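Local coordinates for protein glycerol-3-phosphate dehydrogenase [NAD(P)+] (PDB 3K96) that probably catalyses the NAD(P)H-dependent reduction of dihydroxyacetone phosphate to sn-glycerol 3-phosphate, the precursor for phospholipid synthesis, at residues S62-V65 against D66-Q69; Y81-P84 against E85-A89; T117-K120 against P121-A125; H144-V147 against A148-G152; Q184-K187 against D188-R192. All blocks are in the same frame, centred on the assembly; numbering follows the deposited sequence. Where two conformers were deposited one is given.

Contact 1: residues S62-V65 against D66-Q69; sequences SDHV and DEMQ
The terminal methyl of Met68 sits on the face of the His64 imidazole, one turn back along helix 62-71, which is the crossover helix of a beta-alpha-beta unit between parallel strands 55-58 and 87-90. Met68 CE lies 3.5 Å from the ring centroid and 11° off the ring normal, which identifies a centred CH-pi contact. SD is farther, 4.2 Å from the same centroid, and approaches obliquely. Two torsions explain the overlap: His64 swings CG opposite its backbone N (chi1 -174°), while Met68 runs extended to SD and then bends at chi3 (-77°), folding CE back over the imidazole. At the edge of the ring Glu67 OE1 comes within 4.0 Å of His64 CD2, its carboxylate turned steeply against the ring plane.

The second shell fixes the rotation of the imidazole, since both nitrogens are engaged: ND1 with Ser59 OG and NE2 with Asn74 OD1. Tyr77 adds an edge-to-face ring contact. Glu67 OE2 forms a salt bridge with Arg76; a similar bridge from Asp63 is doubtful, because that side chain adopts two conformers.

Regular i to i+4 backbone bonds carry the turn, among them Met68 N to His64 O at 3.0 Å; the one from Asp66 N to Ser62 O is weak. Val65 and Met68 both touch Ala89 of strand 87-90. Gln69 passes aslant over Val65 and gives an amide hydrogen to Ala89 O, and its NE2 also lies 3.5 Å from Val65 CG1.

Contact 2: residues Y81-P84 against E85-A89; sequences YPFP and ETLKA
A type I beta turn from Pro84 to Leu87 leads into strand 87-90 and brings Leu87 against the ring of Phe83. The turn is closed by Leu87 N donating to Pro84 O at 3.1 Å. The N-H points well at its acceptor (164°), although the donor stands above the carbonyl plane, as far as 54° out of it.

Leu87 CD2 covers one face of the Phe83 ring, displaced from the centre toward the rim; it is 3.9 Å from the centroid and 3.5 Å from Phe83 CD1. Leu87 places CG opposite its backbone N (chi1 172°), which, together with chi2, puts CD2 over the ring. Strand 87-90 is the outermost strand, within this chain, on one side of the Rossmann-type sheet. Leu87 packs there on Val55 and Leu57 of the adjoining strand 55-58, and Phe83 also meets Met68 of helix 62-71.

On the polar side a water molecule donates to Pro84 O and, at 2.7 Å, to Leu87 O, bridging the two ends of the turn. Its contact with Lys88 NZ is weak. The same ammonium forms a salt bridge with the exposed Glu85, whose OE1 lies 3.3 Å from NZ in a long, weak bond.

Contact 3: residues T117-K120 against P121-A125; sequences TRMK and PLIDA
Met119 and Lys120 meet Leu122 and Ile123 in a local contact where the chain leaves helix 109-119 and turns toward strand 128-131, on the surface of the nucleotide-binding domain. The evidence for a tightened, i to i+3 turn is in the backbone: Leu122 N donates to Met119 O at 2.8 Å, and Lys120 N to Thr117 O at 3.2 Å. In the former bond the donor stands 50° out of the carbonyl plane, an approach that goes with the i to i+3 spacing. Pro121 has no N-H to contribute. Its CD lies 3.5 Å from Arg118 O.

The apolar side is looser. Met119, bent at chi3 (62°), brings CE to 4.2 Å from Ile123 CD1. Ile123 CG1 rests nearer the backbone, 3.4 Å from Met119 O. Leu122 turns another way, passing CD1 beside Arg118 O at 3.8 Å and packing on Leu93 and Leu97 of helix 93-97. Met119 reaches Ile103 and Ile105 of strand 102-105, while Ile123 leans on Leu151 of helix 143-151.

A water donates to both Lys120 O and Ile123 O, the latter at 3.0 Å, spanning the turn; its leg to Lys120 O is unusually short, so that length is doubtful. Lys120 extends fully from CG onward, and its NZ forms a salt bridge with Glu150. The chemistry is consistent with a chain exit held by bonds to backbone carbonyls and by this salt bridge, with Met119, Leu122 and Ile123 packed against strand 102-105 and helices 93-97 and 143-151.

Contact 4: residues H144-V147 against A148-G152; sequences HEVV and ATELG
The carboxylate of Glu145 is met by the hydroxyl of Thr149 one turn on, with OG1 donating to OE2 at a short 2.5 Å. The hydroxyl comes to the anti side of OE2, 16° out of the carboxylate plane, and Thr149 CB stands 3.2 Å from the same oxygen. Glu145 reaches there by setting CG opposite its backbone N and then bending sharply at chi2 (-89°). Its other oxygen, OE1, forms a salt bridge with Arg141. The imidazole of His144 is flanked on one face by Glu145 CB, 4.1 Å above the plane and near the rim, while ND1 is hydrogen-bonded to Glu210 OE2.

All this lies on helix 143-151, the connection between parallel strands 128-131 and 156-160 in a beta-alpha-beta unit. Val147 and Leu151, one turn apart, form its apolar side, with CG1 of the first 4.3 Å from CD1 of the second; both rest on Ile129 and on Ile116 of helix 109-119. Val147 O takes the Leu151 N-H at 2.9 Å. Val146 CG1 and Glu150 CG touch at 4.1 Å, and Glu150 OE2 forms a salt bridge with Arg141, its OE1 being the partner of Lys120. Gly152 leaves helical geometry with a positive phi of 98°, its N reaching Ala148 O in a weak bond.

Contact 5: residues Q184-K187 against D188-R192; sequences QFSK and DLIER
Phe185 and Leu189 make the closely packed side of this turn of helix 183-193, and Gln184 and Asp188 its polar, more solvent-facing side. Leu189 CD1 is centred over one face of the Phe185 ring, 3.6 Å from the centroid and close to the normal, which meets the geometry of a CH-pi contact. The ring is swung opposite the backbone N (chi1 -169°), placing its face against the leucine one turn later. Beside this pair Ser186 OG touches Ile190 CD1 at 3.8 Å.

The polar side is held by a more bent bond. Gln184 NE2 donates to Asp188 OD1 at 3.1 Å, but the N-H angle is only 142°. The bond is in the plane of the amide, yet it meets the syn side of OD1 31° out of the carboxylate plane. Asp188 OD2 has a stronger partner in Arg128, a salt bridge to strand 128-131. Lys187 extends away, its charge not touching that of Asp188.

As the crossover between parallel strands 174-180 and 198-203, the helix lays Phe185 and Leu189 on Ala130 of strand 128-131, Ser186 and Leu189 on Leu178 of strand 174-180, and Ile190 on Val200 of strand 198-203.

In the fold
Contacts 1, 4 and 5 are turns of crossover helices and are partly buried, with apolar residues on the sheet and charged ones outside; contacts 2 and 3 are surface turns, each bound by an i to i+3 backbone bond and a bridging water. Contacts 1 and 2 share the edge at strand 87-90, where Met68 SD lies 3.9 Å from Phe83 CZ. Contacts 3 and 4 join two helix ends through the 2.7 Å salt bridge between Lys120 NZ and Glu150 OE1 and through packing on Leu151. Contact 5 touches none of the others. Methyl-on-ring packing marks contacts 1, 2 and 5, whereas contact 4 relies on aliphatic groups and a hydroxyl-carboxylate bond.

Contact 1: residues S62-V65 against D66-Q69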
loop_
_atom_site.group_PDB
_atom_site.type_symbol
_atom_site.label_atom_id
_atom_site.label_comp_id
_atom_site.label_asym_id
_atom_site.label_seq_id
_atom_site.Cartn_x
_atom_site.Cartn_y
_atom_site.Cartn_z
ATOM N N SER A 62 -35.383 -5.105 -12.031
ATOM C CA SER A 62 -36.756 -5.256 -11.410
ATOM C C SER A 62 -37.107 -6.558 -10.635
ATOM O O SER A 62 -37.846 -6.522 -9.610
ATOM C CB SER A 62 -37.827 -4.969 -12.466
ATOM O OG SER A 62 -37.657 -3.647 -12.969
ATOM N N ASP A 63 -36.617 -7.681 -11.145
ATOM C CA ASP A 63 -36.801 -8.957 -10.490
ATOM C C ASP A 63 -36.045 -8.937 -9.152
ATOM O O ASP A 63 -36.375 -9.669 -8.226
ATOM C CB ASP A 63 -36.282 -10.072 -11.400
ATOM C CG ASP A 63 -34.926 -9.732 -12.036
ATOM O OD1 ASP A 63 -34.576 -8.529 -12.120
ATOM O OD2 ASP A 63 -34.216 -10.674 -12.468
ATOM N N HIS A 64 -35.042 -8.070 -9.068
ATOM C CA HIS A 64 -34.207 -7.920 -7.868
ATOM C C HIS A 64 -34.986 -7.286 -6.709
ATOM O O HIS A 64 -34.913 -7.769 -5.585
ATOM C CB HIS A 64 -32.941 -7.125 -8.238
ATOM C CG HIS A 64 -31.935 -7.017 -7.137
ATOM N ND1 HIS A 64 -31.110 -5.920 -6.991
ATOM C CD2 HIS A 64 -31.646 -7.842 -6.107
ATOM C CE1 HIS A 64 -30.342 -6.089 -5.931
ATOM N NE2 HIS A 64 -30.645 -7.248 -5.378
ATOM N N VAL A 65 -35.759 -6.234 -6.989
ATOM C CA VAL A 65 -36.561 -5.593 -5.941
ATOM C C VAL A 65 -37.610 -6.565 -5.375
ATOM O O VAL A 65 -37.860 -6.584 -4.164
ATOM C CB VAL A 65 -37.234 -4.302 -6.431
ATOM C CG1 VAL A 65 -38.171 -3.747 -5.348
ATOM C CG2 VAL A 65 -36.156 -3.277 -6.830
ATOM N N ASP A 66 -38.205 -7.374 -6.242
ATOM C CA ASP A 66 -39.170 -8.399 -5.801
ATOM C C ASP A 66 -38.510 -9.356 -4.791
ATOM O O ASP A 66 -39.082 -9.674 -3.733
ATOM C CB ASP A 66 -39.700 -9.171 -7.014
ATOM C CG ASP A 66 -40.623 -8.332 -7.869
ATOM O OD1 ASP A 66 -41.349 -7.487 -7.289
ATOM O OD2 ASP A 66 -40.646 -8.521 -9.105
ATOM N N GLU A 67 -37.292 -9.786 -5.119
ATOM C CA GLU A 67 -36.518 -10.659 -4.247
ATOM C C GLU A 67 -36.295 -10.018 -2.884
ATOM O O GLU A 67 -36.536 -10.648 -1.863
ATOM C CB GLU A 67 -35.171 -10.988 -4.889
ATOM C CG GLU A 67 -35.291 -11.826 -6.141
ATOM C CD GLU A 67 -33.979 -11.949 -6.893
ATOM O OE1 GLU A 67 -32.912 -11.623 -6.315
ATOM O OE2 GLU A 67 -34.018 -12.368 -8.070
ATOM N N MET A 68 -35.840 -8.765 -2.869
ATOM C CA MET A 68 -35.611 -8.060 -1.605
ATOM C C MET A 68 -36.898 -7.798 -0.805
ATOM O O MET A 68 -36.907 -7.909 0.419
ATOM C CB MET A 68 -34.853 -6.746 -1.862
ATOM C CG MET A 68 -33.425 -6.986 -2.340
ATOM S SD MET A 68 -32.409 -5.512 -2.557
ATOM C CE MET A 68 -33.049 -4.881 -4.117
ATOM N N GLN A 69 -37.973 -7.427 -1.487
ATOM C CA GLN A 69 -39.247 -7.166 -0.798
ATOM C C GLN A 69 -39.754 -8.446 -0.147
ATOM O O GLN A 69 -40.131 -8.441 1.017
ATOM C CB GLN A 69 -40.282 -6.567 -1.756
ATOM C CG GLN A 69 -39.934 -5.140 -2.192
ATOM C CD GLN A 69 -40.993 -4.499 -3.077
ATOM O OE1 GLN A 69 -41.853 -5.182 -3.619
ATOM N NE2 GLN A 69 -40.932 -3.174 -3.222
#

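Contact 2: residues Y81-P84 against E85-A89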
loop_
_atom_site.group_PDB
_atom_site.type_symbol
_atom_site.label_atom_id
_atom_site.label_comp_id
_atom_site.label_asym_id
_atom_site.label_seq_id
_atom_site.Cartn_x
_atom_site.Cartn_y
_atom_site.Cartn_z
ATOM N N TYR A 81 -27.169 -10.621 5.528
ATOM C CA TYR A 81 -27.335 -9.375 6.278
ATOM C C TYR A 81 -28.755 -8.824 6.089
ATOM O O TYR A 81 -28.972 -7.961 5.230
ATOM C CB TYR A 81 -26.274 -8.346 5.858
ATOM C CG TYR A 81 -24.907 -8.795 6.261
ATOM C CD1 TYR A 81 -24.489 -8.673 7.569
ATOM C CD2 TYR A 81 -24.046 -9.393 5.346
ATOM C CE1 TYR A 81 -23.246 -9.113 7.960
ATOM C CE2 TYR A 81 -22.810 -9.839 5.736
ATOM C CZ TYR A 81 -22.419 -9.692 7.049
ATOM O OH TYR A 81 -21.185 -10.127 7.448
ATOM N N PRO A 82 -29.719 -9.333 6.883
ATOM C CA PRO A 82 -31.125 -8.904 6.805
ATOM C C PRO A 82 -31.313 -7.413 7.015
ATOM O O PRO A 82 -30.575 -6.778 7.784
ATOM C CB PRO A 82 -31.811 -9.657 7.956
ATOM C CG PRO A 82 -30.859 -10.748 8.361
ATOM C CD PRO A 82 -29.484 -10.242 8.024
ATOM N N PHE A 83 -32.302 -6.867 6.326
ATOM C CA PHE A 83 -32.607 -5.467 6.437
ATOM C C PHE A 83 -33.289 -5.118 7.761
ATOM O O PHE A 83 -34.115 -5.855 8.234
ATOM C CB PHE A 83 -33.579 -5.015 5.336
ATOM C CG PHE A 83 -33.062 -5.154 3.931
ATOM C CD1 PHE A 83 -31.723 -5.340 3.664
ATOM C CD2 PHE A 83 -33.920 -4.931 2.869
ATOM C CE1 PHE A 83 -31.267 -5.420 2.362
ATOM C CE2 PHE A 83 -33.473 -4.980 1.568
ATOM C CZ PHE A 83 -32.139 -5.227 1.310
ATOM N N PRO A 84 -32.929 -3.977 8.358
ATOM C CA PRO A 84 -33.679 -3.502 9.510
ATOM C C PRO A 84 -35.037 -2.993 8.991
ATOM O O PRO A 84 -35.210 -2.815 7.784
ATOM C CB PRO A 84 -32.844 -2.333 10.035
ATOM C CG PRO A 84 -31.508 -2.501 9.432
ATOM C CD PRO A 84 -31.678 -3.237 8.158
ATOM N N GLU A 85 -35.992 -2.770 9.882
ATOM C CA GLU A 85 -37.322 -2.330 9.461
ATOM C C GLU A 85 -37.305 -0.999 8.678
ATOM O O GLU A 85 -38.118 -0.795 7.797
ATOM C CB GLU A 85 -38.249 -2.238 10.699
ATOM C CG GLU A 85 -39.715 -1.861 10.403
ATOM C CD GLU A 85 -40.419 -2.869 9.487
ATOM O OE1 GLU A 85 -41.475 -2.514 8.889
ATOM O OE2 GLU A 85 -39.909 -4.014 9.349
ATOM N N THR A 86 -36.345 -0.122 8.966
ATOM C CA THR A 86 -36.271 1.200 8.314
ATOM C C THR A 86 -35.680 1.199 6.902
ATOM O O THR A 86 -35.631 2.257 6.250
ATOM C CB THR A 86 -35.530 2.211 9.191
ATOM O OG1 THR A 86 -34.256 1.674 9.572
ATOM C CG2 THR A 86 -36.352 2.523 10.461
ATOM N N LEU A 87 -35.259 0.026 6.426
ATOM C CA LEU A 87 -34.695 -0.111 5.093
ATOM C C LEU A 87 -35.687 -0.812 4.179
ATOM O O LEU A 87 -36.066 -1.959 4.431
ATOM C CB LEU A 87 -33.383 -0.892 5.156
ATOM C CG LEU A 87 -32.701 -1.311 3.853
ATOM C CD1 LEU A 87 -32.582 -0.197 2.847
ATOM C CD2 LEU A 87 -31.321 -1.884 4.198
ATOM N N LYS A 88 -36.082 -0.119 3.112
ATOM C CA LYS A 88 -37.059 -0.633 2.148
ATOM C C LYS A 88 -36.569 -0.516 0.721
ATOM O O LYS A 88 -36.042 0.517 0.325
ATOM C CB LYS A 88 -38.379 0.159 2.261
ATOM C CG LYS A 88 -39.054 0.113 3.636
ATOM C CD LYS A 88 -39.436 -1.309 4.013
ATOM C CE LYS A 88 -40.164 -1.359 5.345
ATOM N NZ LYS A 88 -40.361 -2.782 5.773
ATOM N N ALA A 89 -36.770 -1.575 -0.055
ATOM C CA ALA A 89 -36.407 -1.594 -1.464
ATOM C C ALA A 89 -37.574 -1.068 -2.318
ATOM O O ALA A 89 -38.730 -1.339 -2.030
ATOM C CB ALA A 89 -36.029 -3.026 -1.903
HETATM O O HOH W 1 -37.168 -3.945 5.946
#

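Contact 3: residues T117-K120 against P121-A125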
loop_
_atom_site.group_PDB
_atom_site.type_symbol
_atom_site.label_atom_id
_atom_site.label_comp_id
_atom_site.label_asym_id
_atom_site.label_seq_id
_atom_site.Cartn_x
_atom_site.Cartn_y
_atom_site.Cartn_z
ATOM N N THR A 117 -29.468 10.573 -16.318
ATOM C CA THR A 117 -30.406 10.937 -17.351
ATOM C C THR A 117 -31.861 10.749 -16.866
ATOM O O THR A 117 -32.711 11.628 -17.032
ATOM C CB THR A 117 -30.151 10.132 -18.637
ATOM O OG1 THR A 117 -28.862 10.472 -19.189
ATOM C CG2 THR A 117 -31.228 10.431 -19.686
ATOM N N ARG A 118 -32.112 9.606 -16.246
ATOM C CA ARG A 118 -33.424 9.242 -15.746
ATOM C C ARG A 118 -33.861 10.060 -14.538
ATOM O O ARG A 118 -35.055 10.136 -14.225
ATOM C CB ARG A 118 -33.440 7.748 -15.464
ATOM C CG ARG A 118 -33.400 6.997 -16.769
ATOM C CD ARG A 118 -33.028 5.532 -16.682
ATOM N NE ARG A 118 -33.158 4.922 -18.017
ATOM C CZ ARG A 118 -32.329 5.143 -19.045
ATOM N NH1 ARG A 118 -31.288 5.987 -18.937
ATOM N NH2 ARG A 118 -32.558 4.539 -20.208
ATOM N N MET A 119 -32.908 10.696 -13.875
ATOM C CA MET A 119 -33.244 11.537 -12.758
ATOM C C MET A 119 -33.673 12.930 -13.197
ATOM O O MET A 119 -34.212 13.660 -12.383
ATOM C CB MET A 119 -32.060 11.677 -11.816
ATOM C CG MET A 119 -31.687 10.376 -11.151
ATOM S SD MET A 119 -30.128 10.432 -10.241
ATOM C CE MET A 119 -30.470 11.669 -8.991
ATOM N N LYS A 120 -33.436 13.309 -14.456
ATOM C CA LYS A 120 -33.751 14.691 -14.879
ATOM C C LYS A 120 -35.150 15.196 -14.524
ATOM O O LYS A 120 -35.270 16.281 -13.995
ATOM C CB LYS A 120 -33.445 14.945 -16.357
ATOM C CG LYS A 120 -31.942 15.020 -16.622
ATOM C CD LYS A 120 -31.611 15.242 -18.066
ATOM C CE LYS A 120 -30.114 15.414 -18.257
ATOM N NZ LYS A 120 -29.805 15.743 -19.655
ATOM N N PRO A 121 -36.199 14.410 -14.797
ATOM C CA PRO A 121 -37.536 14.905 -14.477
ATOM C C PRO A 121 -37.881 14.814 -13.016
ATOM O O PRO A 121 -38.973 15.192 -12.642
ATOM C CB PRO A 121 -38.464 13.958 -15.242
ATOM C CG PRO A 121 -37.586 13.166 -16.147
ATOM C CD PRO A 121 -36.236 13.164 -15.560
ATOM N N LEU A 122 -36.955 14.332 -12.185
ATOM C CA LEU A 122 -37.244 14.119 -10.785
ATOM C C LEU A 122 -36.510 15.062 -9.840
ATOM O O LEU A 122 -36.731 15.020 -8.635
ATOM C CB LEU A 122 -36.919 12.658 -10.422
ATOM C CG LEU A 122 -37.576 11.602 -11.323
ATOM C CD1 LEU A 122 -37.069 10.214 -10.946
ATOM C CD2 LEU A 122 -39.110 11.642 -11.272
ATOM N N ILE A 123 -35.658 15.919 -10.364
ATOM C CA ILE A 123 -34.912 16.831 -9.504
ATOM C C ILE A 123 -35.778 17.987 -8.997
ATOM O O ILE A 123 -36.640 18.477 -9.726
ATOM C CB ILE A 123 -33.685 17.418 -10.244
ATOM C CG1 ILE A 123 -32.746 16.283 -10.695
ATOM C CG2 ILE A 123 -32.924 18.380 -9.366
ATOM C CD1 ILE A 123 -32.452 15.262 -9.613
ATOM N N ASP A 124 -35.571 18.413 -7.749
ATOM C CA ASP A 124 -36.307 19.581 -7.257
ATOM C C ASP A 124 -35.338 20.646 -6.754
ATOM O O ASP A 124 -34.102 20.475 -6.791
ATOM C CB ASP A 124 -37.409 19.230 -6.234
ATOM C CG ASP A 124 -36.892 19.053 -4.820
ATOM O OD1 ASP A 124 -35.660 19.068 -4.582
ATOM O OD2 ASP A 124 -37.748 18.915 -3.929
ATOM N N ALA A 125 -35.917 21.746 -6.298
ATOM C CA ALA A 125 -35.176 22.911 -5.871
ATOM C C ALA A 125 -34.123 22.674 -4.806
ATOM O O ALA A 125 -33.122 23.364 -4.803
ATOM C CB ALA A 125 -36.170 24.023 -5.424
HETATM O O HOH W 2 -36.647 17.935 -12.633
#

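Contact 4: residues H144-V147 against A148-G152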
loop_
_atom_site.group_PDB
_atom_site.type_symbol
_atom_site.label_atom_id
_atom_site.label_comp_id
_atom_site.label_asym_id
_atom_site.label_seq_id
_atom_site.Cartn_x
_atom_site.Cartn_y
_atom_site.Cartn_z
ATOM N N HIS A 144 -18.810 14.402 -11.100
ATOM C CA HIS A 144 -19.420 15.666 -10.641
ATOM C C HIS A 144 -19.825 16.527 -11.830
ATOM O O HIS A 144 -20.776 17.317 -11.749
ATOM C CB HIS A 144 -18.500 16.459 -9.718
ATOM C CG HIS A 144 -17.409 17.178 -10.432
ATOM N ND1 HIS A 144 -16.134 16.680 -10.538
ATOM C CD2 HIS A 144 -17.411 18.353 -11.111
ATOM C CE1 HIS A 144 -15.390 17.514 -11.244
ATOM N NE2 HIS A 144 -16.143 18.536 -11.609
ATOM N N GLU A 145 -19.102 16.390 -12.935
ATOM C CA GLU A 145 -19.417 17.129 -14.124
ATOM C C GLU A 145 -20.716 16.599 -14.756
ATOM O O GLU A 145 -21.570 17.397 -15.213
ATOM C CB GLU A 145 -18.233 17.139 -15.106
ATOM C CG GLU A 145 -18.470 18.021 -16.315
ATOM C CD GLU A 145 -19.140 17.297 -17.454
ATOM O OE1 GLU A 145 -18.644 16.201 -17.801
ATOM O OE2 GLU A 145 -20.125 17.824 -18.031
ATOM N N VAL A 146 -20.896 15.279 -14.759
ATOM C CA VAL A 146 -22.123 14.719 -15.286
ATOM C C VAL A 146 -23.279 15.214 -14.406
ATOM O O VAL A 146 -24.315 15.653 -14.911
ATOM C CB VAL A 146 -22.116 13.201 -15.300
ATOM C CG1 VAL A 146 -23.455 12.684 -15.796
ATOM C CG2 VAL A 146 -20.920 12.655 -16.165
ATOM N N VAL A 147 -23.094 15.170 -13.091
ATOM C CA VAL A 147 -24.139 15.614 -12.205
ATOM C C VAL A 147 -24.440 17.120 -12.422
ATOM O O VAL A 147 -25.599 17.502 -12.659
ATOM C CB VAL A 147 -23.832 15.328 -10.718
ATOM C CG1 VAL A 147 -24.901 15.957 -9.849
ATOM C CG2 VAL A 147 -23.763 13.799 -10.418
ATOM N N ALA A 148 -23.405 17.956 -12.378
ATOM C CA ALA A 148 -23.584 19.403 -12.521
ATOM C C ALA A 148 -24.150 19.809 -13.891
ATOM O O ALA A 148 -25.130 20.562 -13.968
ATOM C CB ALA A 148 -22.269 20.146 -12.240
ATOM N N THR A 149 -23.551 19.303 -14.964
ATOM C CA THR A 149 -24.004 19.626 -16.314
ATOM C C THR A 149 -25.438 19.183 -16.610
ATOM O O THR A 149 -26.226 19.949 -17.150
ATOM C CB THR A 149 -23.061 19.001 -17.355
ATOM O OG1 THR A 149 -21.772 19.571 -17.180
ATOM C CG2 THR A 149 -23.538 19.255 -18.804
ATOM N N GLU A 150 -25.788 17.960 -16.235
ATOM C CA GLU A 150 -27.104 17.435 -16.543
ATOM C C GLU A 150 -28.236 17.807 -15.577
ATOM O O GLU A 150 -29.354 17.948 -16.013
ATOM C CB GLU A 150 -27.050 15.900 -16.657
ATOM C CG GLU A 150 -25.995 15.367 -17.590
ATOM C CD GLU A 150 -26.059 15.957 -18.992
ATOM O OE1 GLU A 150 -27.150 16.385 -19.398
ATOM O OE2 GLU A 150 -25.015 15.955 -19.706
ATOM N N LEU A 151 -27.942 17.935 -14.278
ATOM C CA LEU A 151 -28.977 18.210 -13.273
ATOM C C LEU A 151 -28.882 19.625 -12.686
ATOM O O LEU A 151 -29.730 20.023 -11.894
ATOM C CB LEU A 151 -28.881 17.181 -12.130
ATOM C CG LEU A 151 -28.909 15.679 -12.521
ATOM C CD1 LEU A 151 -28.780 14.754 -11.315
ATOM C CD2 LEU A 151 -30.185 15.324 -13.265
ATOM N N GLY A 152 -27.854 20.376 -13.063
ATOM C CA GLY A 152 -27.675 21.700 -12.528
ATOM C C GLY A 152 -26.676 21.623 -11.387
ATOM O O GLY A 152 -26.378 20.541 -10.873
#

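Contact 5: residues Q184-K187 against D188-R192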
loop_
_atom_site.group_PDB
_atom_site.type_symbol
_atom_site.label_atom_id
_atom_site.label_comp_id
_atom_site.label_asym_id
_atom_site.label_seq_id
_atom_site.Cartn_x
_atom_site.Cartn_y
_atom_site.Cartn_z
ATOM N N GLN A 184 -22.662 22.662 4.003
ATOM C CA GLN A 184 -23.827 22.174 4.722
ATOM C C GLN A 184 -24.087 20.693 4.359
ATOM O O GLN A 184 -24.498 19.894 5.204
ATOM C CB GLN A 184 -25.051 23.011 4.370
ATOM C CG GLN A 184 -26.277 22.652 5.154
ATOM C CD GLN A 184 -26.113 22.956 6.628
ATOM O OE1 GLN A 184 -25.749 24.073 7.009
ATOM N NE2 GLN A 184 -26.400 21.971 7.468
ATOM N N PHE A 185 -23.845 20.324 3.108
ATOM C CA PHE A 185 -24.108 18.942 2.665
ATOM C C PHE A 185 -23.098 18.022 3.304
ATOM O O PHE A 185 -23.448 16.948 3.788
ATOM C CB PHE A 185 -24.115 18.874 1.136
ATOM C CG PHE A 185 -24.621 17.574 0.553
ATOM C CD1 PHE A 185 -25.631 16.856 1.156
ATOM C CD2 PHE A 185 -24.181 17.165 -0.691
ATOM C CE1 PHE A 185 -26.101 15.705 0.601
ATOM C CE2 PHE A 185 -24.668 16.041 -1.264
ATOM C CZ PHE A 185 -25.633 15.299 -0.613
ATOM N N SER A 186 -21.841 18.440 3.316
ATOM C CA SER A 186 -20.816 17.662 3.957
ATOM C C SER A 186 -21.202 17.377 5.410
ATOM O O SER A 186 -21.156 16.234 5.878
ATOM C CB SER A 186 -19.491 18.429 3.918
ATOM O OG SER A 186 -18.505 17.730 4.610
ATOM N N LYS A 187 -21.590 18.425 6.115
ATOM C CA LYS A 187 -21.975 18.319 7.524
ATOM C C LYS A 187 -23.120 17.314 7.716
ATOM O O LYS A 187 -23.042 16.423 8.564
ATOM C CB LYS A 187 -22.377 19.701 8.055
ATOM C CG LYS A 187 -22.512 19.790 9.540
ATOM C CD LYS A 187 -22.821 21.221 10.038
ATOM C CE LYS A 187 -22.853 21.238 11.587
ATOM N NZ LYS A 187 -23.079 22.589 12.227
ATOM N N ASP A 188 -24.155 17.445 6.901
ATOM C CA ASP A 188 -25.294 16.570 6.995
ATOM C C ASP A 188 -24.933 15.111 6.683
ATOM O O ASP A 188 -25.375 14.207 7.367
ATOM C CB ASP A 188 -26.425 17.052 6.073
ATOM C CG ASP A 188 -26.974 18.414 6.482
ATOM O OD1 ASP A 188 -26.680 18.848 7.613
ATOM O OD2 ASP A 188 -27.681 19.060 5.671
ATOM N N LEU A 189 -24.122 14.878 5.662
ATOM C CA LEU A 189 -23.754 13.504 5.328
ATOM C C LEU A 189 -22.893 12.856 6.398
ATOM O O LEU A 189 -23.127 11.703 6.775
ATOM C CB LEU A 189 -23.035 13.452 3.986
ATOM C CG LEU A 189 -23.926 13.710 2.786
ATOM C CD1 LEU A 189 -23.069 13.950 1.514
ATOM C CD2 LEU A 189 -24.910 12.572 2.617
ATOM N N ILE A 190 -21.903 13.583 6.889
ATOM C CA ILE A 190 -21.019 13.048 7.919
ATOM C C ILE A 190 -21.857 12.756 9.159
ATOM O O ILE A 190 -21.722 11.710 9.800
ATOM C CB ILE A 190 -19.870 14.008 8.211
ATOM C CG1 ILE A 190 -18.902 14.030 7.022
ATOM C CG2 ILE A 190 -19.118 13.612 9.467
ATOM C CD1 ILE A 190 -17.780 14.997 7.188
ATOM N N GLU A 191 -22.754 13.671 9.487
ATOM C CA GLU A 191 -23.624 13.437 10.620
ATOM C C GLU A 191 -24.425 12.133 10.459
ATOM O O GLU A 191 -24.572 11.381 11.409
ATOM C CB GLU A 191 -24.559 14.614 10.835
ATOM C CG GLU A 191 -25.387 14.447 12.103
ATOM C CD GLU A 191 -26.276 15.639 12.397
ATOM O OE1 GLU A 191 -26.700 16.325 11.435
ATOM O OE2 GLU A 191 -26.553 15.868 13.598
ATOM N N ARG A 192 -24.951 11.864 9.265
ATOM C CA ARG A 192 -25.697 10.618 9.053
ATOM C C ARG A 192 -24.858 9.336 9.086
ATOM O O ARG A 192 -25.299 8.310 9.595
ATOM C CB ARG A 192 -26.360 10.616 7.673
ATOM C CG ARG A 192 -27.681 11.360 7.536
ATOM C CD ARG A 192 -28.263 11.038 6.169
ATOM N NE ARG A 192 -29.545 11.686 5.901
ATOM C CZ ARG A 192 -30.733 11.179 6.204
ATOM N NH1 ARG A 192 -30.838 10.022 6.822
ATOM N NH2 ARG A 192 -31.829 11.843 5.886
#